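Local coordinates for protein beta-glucoside kinase (Listeria monocytogenes, PDB 4HTL) that catalyses the ATP-dependent phosphorylation of cellobiose to cellobiose-6'-phosphate and may also regulate transcription of the cellobiose-PTS operon, at residues Q186-T191 and E196-E201; A45-F50 and E91-E96; A113-G118 and D124-L129; G19-L22 and E26-L29. All blocks are in the same frame, centred on the assembly; numbering follows the deposited sequence. Where two conformers were deposited one is given.

Contact 1 of 4, residues Q186-T191 and E196-E201; sequences QYAELT and EEITGE
Ala188 and Ile198 mark the nearest approach of the two backbones, CA to CA 7.1 Å, where the end of helix 180-191 runs past the short extended link between the 3-10 turn at Glu196-Glu197 and helix 200-208. Ile198 does nearly all the touching. Its CD1 presses against the helix backbone and lies 3.4 Å from Ala188 CB, tighter than a usual carbon contact, while its other branch, CG2, comes obliquely up to Tyr187 CD2 at 3.8 Å. That fork works because CG1 stands beside the Ile198 backbone N (chi1 -64°), which leaves CG2 beside the carbonyl carbon and sends the two branches to different neighbours. On the helix, Thr191 steadies the tyrosine: its CG2 sits 3.6 Å above the ring plane, toward the rim. Thr191 OG1 turns back to Tyr187 O at 2.7 Å, and Thr191 N reaches the same oxygen from the opposite face of its plane. Ile203 of helix 200-208 touches both Tyr187 and Ile198, and Thr199 OG1 caps that helix by bonding Glu202 N. No hydrogen bond joins the segments, so this patch rests on apolar contact; one turn earlier in the helix, Arg184 NE bonds Ile198 O and adds a polar tie.

Contact 2 of 4, residues A45-F50 and E91-E96; sequences AEMKVF and EWLEAE
Lys48 and Glu96 form a salt bridge across two helices, NZ to OE1 at 2.5 Å, a value so short that the exact length is doubtful. The lysine gets there by bending at its last two torsions (chi3 86°), and its chain crosses that of Glu96 at about a right angle. On the way it passes Trp92: Lys48 CG lies 3.9 Å from Trp92 CH2, at an oblique angle to the ring. Deeper in, the selenium of Met47, a selenomethionine, is 4.4 Å from Leu93 CD2, a looser apolar touch.

One shell out, the indole is held from within its own helix. Glu96 CG sits 3.6 Å above the ring plane, over its centre, and Leu93 CG lies in plane at the edge, so the residue that pairs with the lysine also covers the tryptophan. Phe87 meets the indole too, with the ring planes at about 55°. Below, Met47 rests on Phe9 and Ile11 of strand 6-11, and Leu93 on Ile60 and Val62 of strand 59-64; Phe9 belongs to the ATP site by similarity.

The two helix segments run at 35° to each other with axes 12.1 Å apart, side by side on one face of the mixed sheet, a helix layer typical of the N-terminal domain of ROK kinases in the actin-like ATPase fold.

Contact 3 of 4, residues A113-G118 and D124-L129; sequences AEKWLG and DDFLCL
The edge of the Phe126 ring meets Lys115 CB, near the ring plane and 4.2 Å from Phe126 CZ; Glu114 CB comes obliquely to CE2 at 4.3 Å. Around the same ring, Phe140 and Phe242 of the neighbouring strands meet it with planes at about 40° and 65°, making an aromatic cluster against which the helix leans. The chi1 of 71° places the phenyl group between the backbone N and the carbonyl carbon of Phe126 and projects it at the helix. Two residues on, Cys128 SG touches Glu114 CB at 4.4 Å.

The polar ends go elsewhere. Glu114 leads its carboxylate away from the strand, where OE1 bonds Thr275 OG1 and Lys119 N. The Lys115 chain, bent at chi2, carries NZ to the 118-123 loop, where it donates to Gln121 O and Leu123 O and to a water at 2.8 Å. That water in turn donates to Asp124 OD1 at 2.6 Å, bridging two opposite charges that stand 4.6 Å apart, Lys115 NZ to Asp124 OD1, too far for a direct salt bridge. Held by two carbonyl oxygens and the water, NZ probably helps fix the loop between helix and strand.

Helix 106-117 follows the last strand of the first five-stranded sheet and strand 126-131 opens the second, so this is one of the crossings between the two lobes of the actin-like ATPase fold.

Contact 4 of 4, residues G19-L22 and E26-L29; sequences GVVL and EIIL
Val20 and Leu29 pair tightly as an antiparallel hydrogen-bonded pair: Val20 N donates to Leu29 O at 2.9 Å, and Val20 O takes the N-H of Ile28 at 2.8 Å, nearly along the C=O axis. Next to it Gly19 CA comes within 3.0 Å of Leu29 O, a close CA-H...O contact. The third bond, Leu22 N to Glu26 O, is almost straight at 176°.

Between Val20 and Val21 the register slips by one, so that Val21 faces Ile27 and not Ile28: a beta bulge in the hairpin of strands 15-21 and 27-34, which forms one margin of the five-stranded sheet of the actin-like N-terminal domain. Ile28 takes a nearly helical backbone there (psi -13°), and Leu29 N is buried with no partner in the model.

Val20 and Val21 are buried. Val21 and Ile27 point the same way, CG2 to CG1 3.9 Å, and helix 280-293 lies over them through Val286 and Leu283; on the other face Phe50 packs on Val20 and Leu29, whose CB atoms stand a looser 4.3 Å apart.

The solvent side differs in burial more than in closeness. Exposed Ile28, with chi1 67°, still sends CG1 to within 3.8 Å of Val20 CG1 and CG2 to within 3.7 Å of Leu22 CD1. Beyond it Glu26 lies stretched out beside Leu22, its exposed carboxylate bonded through OE1 to His24 NE2.

Overall arrangement
Along the chain the order is contact 4, contact 2, contact 3, contact 1, each closing before the next opens. Contacts 4 and 2 lie in the N-terminal lobe, centres about 18 Å apart, and touch directly: Phe50 of helix 40-52 packs on strands 15-21 and 27-34 of the first five-stranded sheet. Contact 3 marks the first passage to the second sheet, its centre about 21 Å from that of contact 4 and about 29 Å from that of contact 2, with helix 280-293 reaching residues of both contacts 3 and 4. Contact 1 stands apart among the helices of the second lobe, about 33 to 40 Å from the others, centre to centre. Together they sample both lobes of this kinase and the first passage between them.

Contact 1 of 4, residues Q186-T191 and E196-E201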
loop_
_atom_site.group_PDB
_atom_site.type_symbol
_atom_site.label_atom_id
_atom_site.label_comp_id
_atom_site.label_asym_id
_atom_site.label_seq_id
_atom_site.Cartn_x
_atom_site.Cartn_y
_atom_site.Cartn_z
ATOM N N GLN A 186 -4.144 -16.561 23.091
ATOM C CA GLN A 186 -3.389 -17.758 22.882
ATOM C C GLN A 186 -2.816 -18.303 24.189
ATOM O O GLN A 186 -2.835 -19.507 24.430
ATOM C CB GLN A 186 -2.240 -17.509 21.910
ATOM C CG GLN A 186 -2.689 -17.217 20.493
ATOM C CD GLN A 186 -1.604 -16.653 19.574
ATOM O OE1 GLN A 186 -0.577 -16.150 20.045
ATOM N NE2 GLN A 186 -1.837 -16.732 18.233
ATOM N N TYR A 187 -2.250 -17.418 25.003
ATOM C CA TYR A 187 -1.724 -17.833 26.301
ATOM C C TYR A 187 -2.786 -18.459 27.185
ATOM O O TYR A 187 -2.527 -19.493 27.837
ATOM C CB TYR A 187 -1.053 -16.661 27.005
ATOM C CG TYR A 187 -0.102 -17.122 28.113
ATOM C CD1 TYR A 187 1.082 -17.789 27.806
ATOM C CD2 TYR A 187 -0.384 -16.864 29.448
ATOM C CE1 TYR A 187 1.935 -18.222 28.794
ATOM C CE2 TYR A 187 0.478 -17.272 30.443
ATOM C CZ TYR A 187 1.637 -17.958 30.105
ATOM O OH TYR A 187 2.502 -18.357 31.083
ATOM N N ALA A 188 -3.985 -17.872 27.204
ATOM C CA ALA A 188 -5.112 -18.484 27.922
ATOM C C ALA A 188 -5.405 -19.910 27.426
ATOM O O ALA A 188 -5.544 -20.854 28.228
ATOM C CB ALA A 188 -6.344 -17.609 27.787
ATOM N N GLU A 189 -5.458 -20.089 26.109
ATOM C CA GLU A 189 -5.695 -21.427 25.518
ATOM C C GLU A 189 -4.615 -22.427 25.866
ATOM O O GLU A 189 -4.897 -23.605 26.139
ATOM C CB GLU A 189 -5.758 -21.347 23.989
ATOM C CG GLU A 189 -7.001 -20.669 23.469
ATOM C CD GLU A 189 -7.182 -20.784 21.971
ATOM O OE1 GLU A 189 -6.292 -21.352 21.280
ATOM O OE2 GLU A 189 -8.216 -20.280 21.476
ATOM N N LEU A 190 -3.369 -21.980 25.817
ATOM C CA LEU A 190 -2.248 -22.893 26.049
ATOM C C LEU A 190 -2.103 -23.271 27.509
ATOM O O LEU A 190 -1.736 -24.411 27.790
ATOM C CB LEU A 190 -0.927 -22.361 25.473
ATOM C CG LEU A 190 -0.564 -22.683 24.008
ATOM C CD1 LEU A 190 -0.207 -24.155 23.835
ATOM C CD2 LEU A 190 -1.656 -22.281 23.058
ATOM N N THR A 191 -2.426 -22.354 28.421
ATOM C CA THR A 191 -2.280 -22.618 29.850
ATOM C C THR A 191 -3.585 -23.055 30.521
ATOM O O THR A 191 -3.552 -23.563 31.601
ATOM C CB THR A 191 -1.767 -21.382 30.596
ATOM O OG1 THR A 191 -2.729 -20.327 30.443
ATOM C CG2 THR A 191 -0.392 -20.941 30.050
ATOM N N GLU A 196 -9.027 -13.053 31.418
ATOM C CA GLU A 196 -9.081 -11.813 32.206
ATOM C C GLU A 196 -7.932 -11.686 33.212
ATOM O O GLU A 196 -7.596 -10.569 33.611
ATOM C CB GLU A 196 -10.463 -11.613 32.870
ATOM C CG GLU A 196 -10.930 -12.731 33.794
ATOM C CD GLU A 196 -11.777 -13.789 33.095
ATOM O OE1 GLU A 196 -12.656 -14.356 33.783
ATOM O OE2 GLU A 196 -11.574 -14.053 31.874
ATOM N N GLU A 197 -7.317 -12.820 33.571
ATOM C CA GLU A 197 -6.211 -12.889 34.545
ATOM C C GLU A 197 -4.813 -12.878 33.922
ATOM O O GLU A 197 -3.794 -12.916 34.629
ATOM C CB GLU A 197 -6.386 -14.133 35.412
ATOM C CG GLU A 197 -7.542 -13.958 36.394
ATOM C CD GLU A 197 -7.941 -15.231 37.111
ATOM O OE1 GLU A 197 -7.129 -16.187 37.167
ATOM O OE2 GLU A 197 -9.086 -15.266 37.618
ATOM N N ILE A 198 -4.768 -12.808 32.598
ATOM C CA ILE A 198 -3.504 -12.818 31.861
ATOM C C ILE A 198 -3.157 -11.404 31.375
ATOM O O ILE A 198 -3.983 -10.704 30.782
ATOM C CB ILE A 198 -3.583 -13.792 30.670
ATOM C CG1 ILE A 198 -3.778 -15.237 31.162
ATOM C CG2 ILE A 198 -2.347 -13.666 29.760
ATOM C CD1 ILE A 198 -4.301 -16.153 30.094
ATOM N N THR A 199 -1.906 -11.012 31.600
ATOM C CA THR A 199 -1.372 -9.730 31.149
ATOM C C THR A 199 -0.335 -9.959 30.028
ATOM O O THR A 199 0.326 -10.994 29.996
ATOM C CB THR A 199 -0.685 -9.013 32.323
ATOM O OG1 THR A 199 0.474 -9.758 32.718
ATOM C CG2 THR A 199 -1.668 -8.887 33.540
ATOM N N GLY A 200 -0.159 -8.977 29.150
ATOM C CA GLY A 200 0.932 -9.016 28.194
ATOM C C GLY A 200 2.273 -9.058 28.884
ATOM O O GLY A 200 3.188 -9.759 28.437
ATOM N N GLU A 201 2.363 -8.368 30.019
ATOM C CA GLU A 201 3.612 -8.273 30.757
ATOM C C GLU A 201 4.068 -9.663 31.210
ATOM O O GLU A 201 5.266 -10.000 31.128
ATOM C CB GLU A 201 3.461 -7.320 31.960
ATOM C CG GLU A 201 4.719 -7.133 32.772
ATOM C CD GLU A 201 4.508 -6.201 33.948
ATOM O OE1 GLU A 201 3.915 -5.119 33.744
ATOM O OE2 GLU A 201 4.937 -6.542 35.077
#

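Contact 2 of 4, residues A45-F50 and E91-E96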
loop_
_atom_site.group_PDB
_atom_site.type_symbol
_atom_site.label_atom_id
_atom_site.label_comp_id
_atom_site.label_asym_id
_atom_site.label_seq_id
_atom_site.Cartn_x
_atom_site.Cartn_y
_atom_site.Cartn_z
ATOM N N ALA A 45 -22.618 13.313 24.472
ATOM C CA ALA A 45 -22.976 13.940 25.763
ATOM C C ALA A 45 -21.719 14.521 26.438
ATOM O O ALA A 45 -21.695 15.693 26.848
ATOM C CB ALA A 45 -23.638 12.919 26.644
ATOM N N GLU A 46 -20.658 13.716 26.484
ATOM C CA GLU A 46 -19.370 14.174 27.019
ATOM C C GLU A 46 -18.846 15.387 26.250
ATOM O O GLU A 46 -18.321 16.341 26.849
ATOM C CB GLU A 46 -18.340 13.061 26.997
ATOM C CG GLU A 46 -18.629 11.822 27.814
ATOM C CD GLU A 46 -18.411 11.973 29.301
ATOM O OE1 GLU A 46 -17.811 13.001 29.746
ATOM O OE2 GLU A 46 -18.819 11.011 30.004
HETATM N N MSE A 47 -19.000 15.387 24.929
HETATM C CA MSE A 47 -18.601 16.556 24.145
HETATM C C MSE A 47 -19.352 17.822 24.539
HETATM O O MSE A 47 -18.740 18.894 24.736
HETATM C CB MSE A 47 -18.800 16.296 22.649
HETATM C CG MSE A 47 -17.805 15.335 22.104
HETATM SE SE MSE A 47 -18.162 14.845 20.277
HETATM C CE MSE A 47 -16.484 14.049 19.885
ATOM N N LYS A 48 -20.680 17.706 24.627
ATOM C CA LYS A 48 -21.523 18.835 25.002
ATOM C C LYS A 48 -21.115 19.407 26.351
ATOM O O LYS A 48 -21.025 20.640 26.526
ATOM C CB LYS A 48 -23.010 18.425 25.040
ATOM C CG LYS A 48 -23.692 18.586 23.719
ATOM C CD LYS A 48 -25.182 18.289 23.825
ATOM C CE LYS A 48 -25.968 19.511 24.251
ATOM N NZ LYS A 48 -25.951 20.578 23.206
ATOM N N VAL A 49 -20.850 18.515 27.300
ATOM C CA VAL A 49 -20.472 18.929 28.671
ATOM C C VAL A 49 -19.110 19.643 28.643
ATOM O O VAL A 49 -18.965 20.726 29.225
ATOM C CB VAL A 49 -20.480 17.720 29.651
ATOM C CG1 VAL A 49 -19.796 18.057 30.984
ATOM C CG2 VAL A 49 -21.912 17.228 29.878
ATOM N N PHE A 50 -18.139 19.088 27.918
ATOM C CA PHE A 50 -16.804 19.720 27.824
ATOM C C PHE A 50 -16.874 21.108 27.190
ATOM O O PHE A 50 -16.218 22.031 27.660
ATOM C CB PHE A 50 -15.845 18.839 27.024
ATOM C CG PHE A 50 -14.395 19.306 27.016
ATOM C CD1 PHE A 50 -13.572 19.111 28.106
ATOM C CD2 PHE A 50 -13.860 19.926 25.898
ATOM C CE1 PHE A 50 -12.235 19.525 28.081
ATOM C CE2 PHE A 50 -12.533 20.352 25.872
ATOM C CZ PHE A 50 -11.725 20.156 26.966
ATOM N N GLU A 91 -21.368 18.496 10.938
ATOM C CA GLU A 91 -22.577 19.322 10.862
ATOM C C GLU A 91 -23.332 19.359 12.183
ATOM O O GLU A 91 -23.929 20.373 12.515
ATOM C CB GLU A 91 -23.492 18.848 9.758
ATOM C CG GLU A 91 -22.977 19.190 8.379
ATOM C CD GLU A 91 -23.846 18.623 7.275
ATOM O OE1 GLU A 91 -23.525 18.904 6.107
ATOM O OE2 GLU A 91 -24.831 17.895 7.560
ATOM N N TRP A 92 -23.309 18.251 12.925
ATOM C CA TRP A 92 -23.924 18.197 14.246
ATOM C C TRP A 92 -23.278 19.187 15.173
ATOM O O TRP A 92 -23.968 19.981 15.815
ATOM C CB TRP A 92 -23.833 16.782 14.826
ATOM C CG TRP A 92 -24.591 16.613 16.119
ATOM C CD1 TRP A 92 -25.939 16.323 16.277
ATOM C CD2 TRP A 92 -24.056 16.705 17.490
ATOM N NE1 TRP A 92 -26.273 16.238 17.618
ATOM C CE2 TRP A 92 -25.185 16.450 18.394
ATOM C CE3 TRP A 92 -22.804 16.943 18.032
ATOM C CZ2 TRP A 92 -25.037 16.458 19.784
ATOM C CZ3 TRP A 92 -22.667 16.946 19.428
ATOM C CH2 TRP A 92 -23.761 16.712 20.283
ATOM N N LEU A 93 -21.945 19.160 15.231
ATOM C CA LEU A 93 -21.186 20.037 16.118
ATOM C C LEU A 93 -21.309 21.514 15.700
ATOM O O LEU A 93 -21.373 22.400 16.560
ATOM C CB LEU A 93 -19.713 19.591 16.188
ATOM C CG LEU A 93 -19.378 18.344 17.030
ATOM C CD1 LEU A 93 -17.962 17.809 16.743
ATOM C CD2 LEU A 93 -19.549 18.669 18.506
ATOM N N GLU A 94 -21.353 21.772 14.391
ATOM C CA GLU A 94 -21.557 23.131 13.876
ATOM C C GLU A 94 -22.923 23.669 14.304
ATOM O O GLU A 94 -23.037 24.832 14.716
ATOM C CB GLU A 94 -21.460 23.169 12.349
ATOM C CG GLU A 94 -20.061 23.013 11.802
ATOM C CD GLU A 94 -20.038 22.814 10.303
ATOM O OE1 GLU A 94 -21.043 22.330 9.732
ATOM O OE2 GLU A 94 -18.990 23.125 9.707
ATOM N N ALA A 95 -23.950 22.823 14.212
ATOM C CA ALA A 95 -25.310 23.214 14.569
ATOM C C ALA A 95 -25.409 23.432 16.084
ATOM O O ALA A 95 -26.073 24.343 16.537
ATOM C CB ALA A 95 -26.324 22.161 14.117
ATOM N N GLU A 96 -24.762 22.567 16.859
ATOM C CA GLU A 96 -24.799 22.669 18.309
ATOM C C GLU A 96 -24.068 23.891 18.862
ATOM O O GLU A 96 -24.449 24.376 19.920
ATOM C CB GLU A 96 -24.209 21.412 18.950
ATOM C CG GLU A 96 -25.064 20.168 18.792
ATOM C CD GLU A 96 -26.351 20.227 19.581
ATOM O OE1 GLU A 96 -26.322 20.670 20.753
ATOM O OE2 GLU A 96 -27.394 19.824 19.020
#

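Contact 3 of 4, residues A113-G118 and D124-L129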
loop_
_atom_site.group_PDB
_atom_site.type_symbol
_atom_site.label_atom_id
_atom_site.label_comp_id
_atom_site.label_asym_id
_atom_site.label_seq_id
_atom_site.Cartn_x
_atom_site.Cartn_y
_atom_site.Cartn_z
ATOM N N ALA A 113 0.067 14.013 13.812
ATOM C CA ALA A 113 0.846 14.438 14.975
ATOM C C ALA A 113 2.345 14.154 14.734
ATOM O O ALA A 113 3.229 15.003 15.036
ATOM C CB ALA A 113 0.339 13.821 16.267
ATOM N N GLU A 114 2.624 12.974 14.198
ATOM C CA GLU A 114 3.999 12.605 13.857
ATOM C C GLU A 114 4.644 13.570 12.830
ATOM O O GLU A 114 5.824 13.964 12.973
ATOM C CB GLU A 114 4.063 11.129 13.376
ATOM C CG GLU A 114 5.408 10.453 13.661
ATOM C CD GLU A 114 5.687 10.304 15.128
ATOM O OE1 GLU A 114 6.651 10.915 15.633
ATOM O OE2 GLU A 114 4.909 9.583 15.749
ATOM N N LYS A 115 3.859 13.933 11.812
ATOM C CA LYS A 115 4.267 14.879 10.758
ATOM C C LYS A 115 4.490 16.296 11.348
ATOM O O LYS A 115 5.443 17.003 10.995
ATOM C CB LYS A 115 3.228 14.939 9.632
ATOM C CG LYS A 115 3.492 16.019 8.593
ATOM C CD LYS A 115 4.827 15.740 7.873
ATOM C CE LYS A 115 5.174 16.635 6.681
ATOM N NZ LYS A 115 6.550 16.286 6.145
ATOM N N TRP A 116 3.588 16.718 12.224
ATOM C CA TRP A 116 3.601 18.104 12.753
ATOM C C TRP A 116 4.678 18.329 13.766
ATOM O O TRP A 116 5.515 19.234 13.643
ATOM C CB TRP A 116 2.227 18.381 13.368
ATOM C CG TRP A 116 2.008 19.789 13.848
ATOM C CD1 TRP A 116 2.735 20.939 13.525
ATOM C CD2 TRP A 116 0.987 20.237 14.776
ATOM N NE1 TRP A 116 2.241 22.042 14.196
ATOM C CE2 TRP A 116 1.191 21.686 14.953
ATOM C CE3 TRP A 116 -0.021 19.607 15.478
ATOM C CZ2 TRP A 116 0.392 22.425 15.784
ATOM C CZ3 TRP A 116 -0.822 20.365 16.314
ATOM C CH2 TRP A 116 -0.649 21.751 16.442
ATOM N N LEU A 117 4.693 17.464 14.780
ATOM C CA LEU A 117 5.473 17.662 15.993
ATOM C C LEU A 117 6.437 16.535 16.319
ATOM O O LEU A 117 7.238 16.654 17.251
ATOM C CB LEU A 117 4.514 17.831 17.184
ATOM C CG LEU A 117 3.571 19.033 17.067
ATOM C CD1 LEU A 117 2.552 19.001 18.234
ATOM C CD2 LEU A 117 4.301 20.396 16.984
ATOM N N GLY A 118 6.386 15.448 15.560
ATOM C CA GLY A 118 7.143 14.301 15.890
ATOM C C GLY A 118 8.293 14.048 14.922
ATOM O O GLY A 118 8.969 14.956 14.528
ATOM N N ASP A 124 8.548 12.838 3.339
ATOM C CA ASP A 124 7.447 12.744 2.357
ATOM C C ASP A 124 6.826 11.357 2.193
ATOM O O ASP A 124 5.738 11.255 1.650
ATOM C CB ASP A 124 7.941 13.204 1.005
ATOM C CG ASP A 124 8.102 14.714 0.917
ATOM O OD1 ASP A 124 7.583 15.507 1.741
ATOM O OD2 ASP A 124 8.773 15.104 -0.012
ATOM N N ASP A 125 7.475 10.313 2.682
ATOM C CA ASP A 125 6.967 8.955 2.487
ATOM C C ASP A 125 7.254 8.153 3.746
ATOM O O ASP A 125 8.390 7.739 3.981
ATOM C CB ASP A 125 7.661 8.282 1.280
ATOM C CG ASP A 125 7.297 8.911 -0.032
ATOM O OD1 ASP A 125 8.061 9.825 -0.466
ATOM O OD2 ASP A 125 6.203 8.582 -0.565
ATOM N N PHE A 126 6.260 8.091 4.639
ATOM C CA PHE A 126 6.378 7.276 5.842
ATOM C C PHE A 126 5.032 6.689 6.203
ATOM O O PHE A 126 3.999 7.143 5.724
ATOM C CB PHE A 126 6.954 8.059 7.015
ATOM C CG PHE A 126 6.051 9.101 7.632
ATOM C CD1 PHE A 126 5.992 10.413 7.109
ATOM C CD2 PHE A 126 5.326 8.827 8.757
ATOM C CE1 PHE A 126 5.245 11.365 7.714
ATOM C CE2 PHE A 126 4.553 9.773 9.359
ATOM C CZ PHE A 126 4.535 11.077 8.848
ATOM N N LEU A 127 5.083 5.613 6.973
ATOM C CA LEU A 127 3.905 4.969 7.474
ATOM C C LEU A 127 3.906 4.973 9.009
ATOM O O LEU A 127 4.942 4.992 9.649
ATOM C CB LEU A 127 3.812 3.532 7.002
ATOM C CG LEU A 127 4.043 3.245 5.509
ATOM C CD1 LEU A 127 4.058 1.737 5.221
ATOM C CD2 LEU A 127 2.923 3.951 4.695
ATOM N N CYS A 128 2.705 4.916 9.552
ATOM C CA CYS A 128 2.494 4.632 10.971
ATOM C C CYS A 128 1.717 3.308 11.137
ATOM O O CYS A 128 0.619 3.107 10.583
ATOM C CB CYS A 128 1.746 5.719 11.602
ATOM S SG CYS A 128 2.644 7.288 11.692
ATOM N N LEU A 129 2.270 2.448 11.957
ATOM C CA LEU A 129 1.686 1.130 12.245
ATOM C C LEU A 129 1.448 1.094 13.769
ATOM O O LEU A 129 2.362 1.312 14.555
ATOM C CB LEU A 129 2.646 0.055 11.806
ATOM C CG LEU A 129 2.343 -1.392 12.253
ATOM C CD1 LEU A 129 1.018 -1.903 11.670
ATOM C CD2 LEU A 129 3.525 -2.308 11.932
HETATM O O HOH W 1 6.021 16.776 3.431
#

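Contact 4 of 4, residues G19-L22 and E26-L29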
loop_
_atom_site.group_PDB
_atom_site.type_symbol
_atom_site.label_atom_id
_atom_site.label_comp_id
_atom_site.label_asym_id
_atom_site.label_seq_id
_atom_site.Cartn_x
_atom_site.Cartn_y
_atom_site.Cartn_z
ATOM N N GLY A 19 -9.274 18.145 25.059
ATOM C CA GLY A 19 -8.344 19.185 25.448
ATOM C C GLY A 19 -8.683 20.509 24.831
ATOM O O GLY A 19 -9.480 20.592 23.882
ATOM N N VAL A 20 -8.104 21.558 25.405
ATOM C CA VAL A 20 -8.110 22.876 24.784
ATOM C C VAL A 20 -6.665 23.077 24.341
ATOM O O VAL A 20 -5.721 22.937 25.138
ATOM C CB VAL A 20 -8.563 23.985 25.743
ATOM C CG1 VAL A 20 -8.372 25.375 25.096
ATOM C CG2 VAL A 20 -10.007 23.731 26.206
ATOM N N VAL A 21 -6.513 23.345 23.052
ATOM C CA VAL A 21 -5.226 23.321 22.395
ATOM C C VAL A 21 -5.034 24.655 21.680
ATOM O O VAL A 21 -5.952 25.190 21.004
ATOM C CB VAL A 21 -5.134 22.144 21.397
ATOM C CG1 VAL A 21 -3.693 21.941 20.898
ATOM C CG2 VAL A 21 -5.697 20.867 22.025
ATOM N N LEU A 22 -3.839 25.193 21.825
ATOM C CA LEU A 22 -3.460 26.410 21.134
ATOM C C LEU A 22 -2.891 25.995 19.768
ATOM O O LEU A 22 -2.443 24.857 19.598
ATOM C CB LEU A 22 -2.426 27.191 21.956
ATOM C CG LEU A 22 -2.842 27.600 23.379
ATOM C CD1 LEU A 22 -1.723 28.390 24.079
ATOM C CD2 LEU A 22 -4.131 28.427 23.349
ATOM N N GLU A 26 0.430 23.455 22.157
ATOM C CA GLU A 26 0.377 23.539 23.617
ATOM C C GLU A 26 -1.062 23.208 24.043
ATOM O O GLU A 26 -2.040 23.838 23.595
ATOM C CB GLU A 26 0.797 24.910 24.139
ATOM C CG GLU A 26 0.755 24.959 25.665
ATOM C CD GLU A 26 1.134 26.296 26.226
ATOM O OE1 GLU A 26 1.527 27.205 25.448
ATOM O OE2 GLU A 26 1.010 26.434 27.462
ATOM N N ILE A 27 -1.188 22.183 24.875
ATOM C CA ILE A 27 -2.484 21.731 25.372
ATOM C C ILE A 27 -2.652 22.281 26.776
ATOM O O ILE A 27 -1.982 21.818 27.706
ATOM C CB ILE A 27 -2.564 20.192 25.369
ATOM C CG1 ILE A 27 -2.477 19.693 23.940
ATOM C CG2 ILE A 27 -3.876 19.714 25.977
ATOM C CD1 ILE A 27 -2.442 18.183 23.821
ATOM N N ILE A 28 -3.541 23.265 26.921
ATOM C CA ILE A 28 -3.613 24.077 28.138
ATOM C C ILE A 28 -4.613 23.535 29.142
ATOM O O ILE A 28 -4.571 23.923 30.310
ATOM C CB ILE A 28 -3.855 25.587 27.821
ATOM C CG1 ILE A 28 -5.221 25.841 27.211
ATOM C CG2 ILE A 28 -2.775 26.130 26.880
ATOM C CD1 ILE A 28 -5.613 27.304 27.130
ATOM N N LEU A 29 -5.459 22.599 28.714
ATOM C CA LEU A 29 -6.425 21.924 29.588
ATOM C C LEU A 29 -6.736 20.563 28.989
ATOM O O LEU A 29 -6.817 20.426 27.763
ATOM C CB LEU A 29 -7.718 22.764 29.751
ATOM C CG LEU A 29 -8.786 22.247 30.739
ATOM C CD1 LEU A 29 -9.327 23.376 31.612
ATOM C CD2 LEU A 29 -9.927 21.495 30.053
#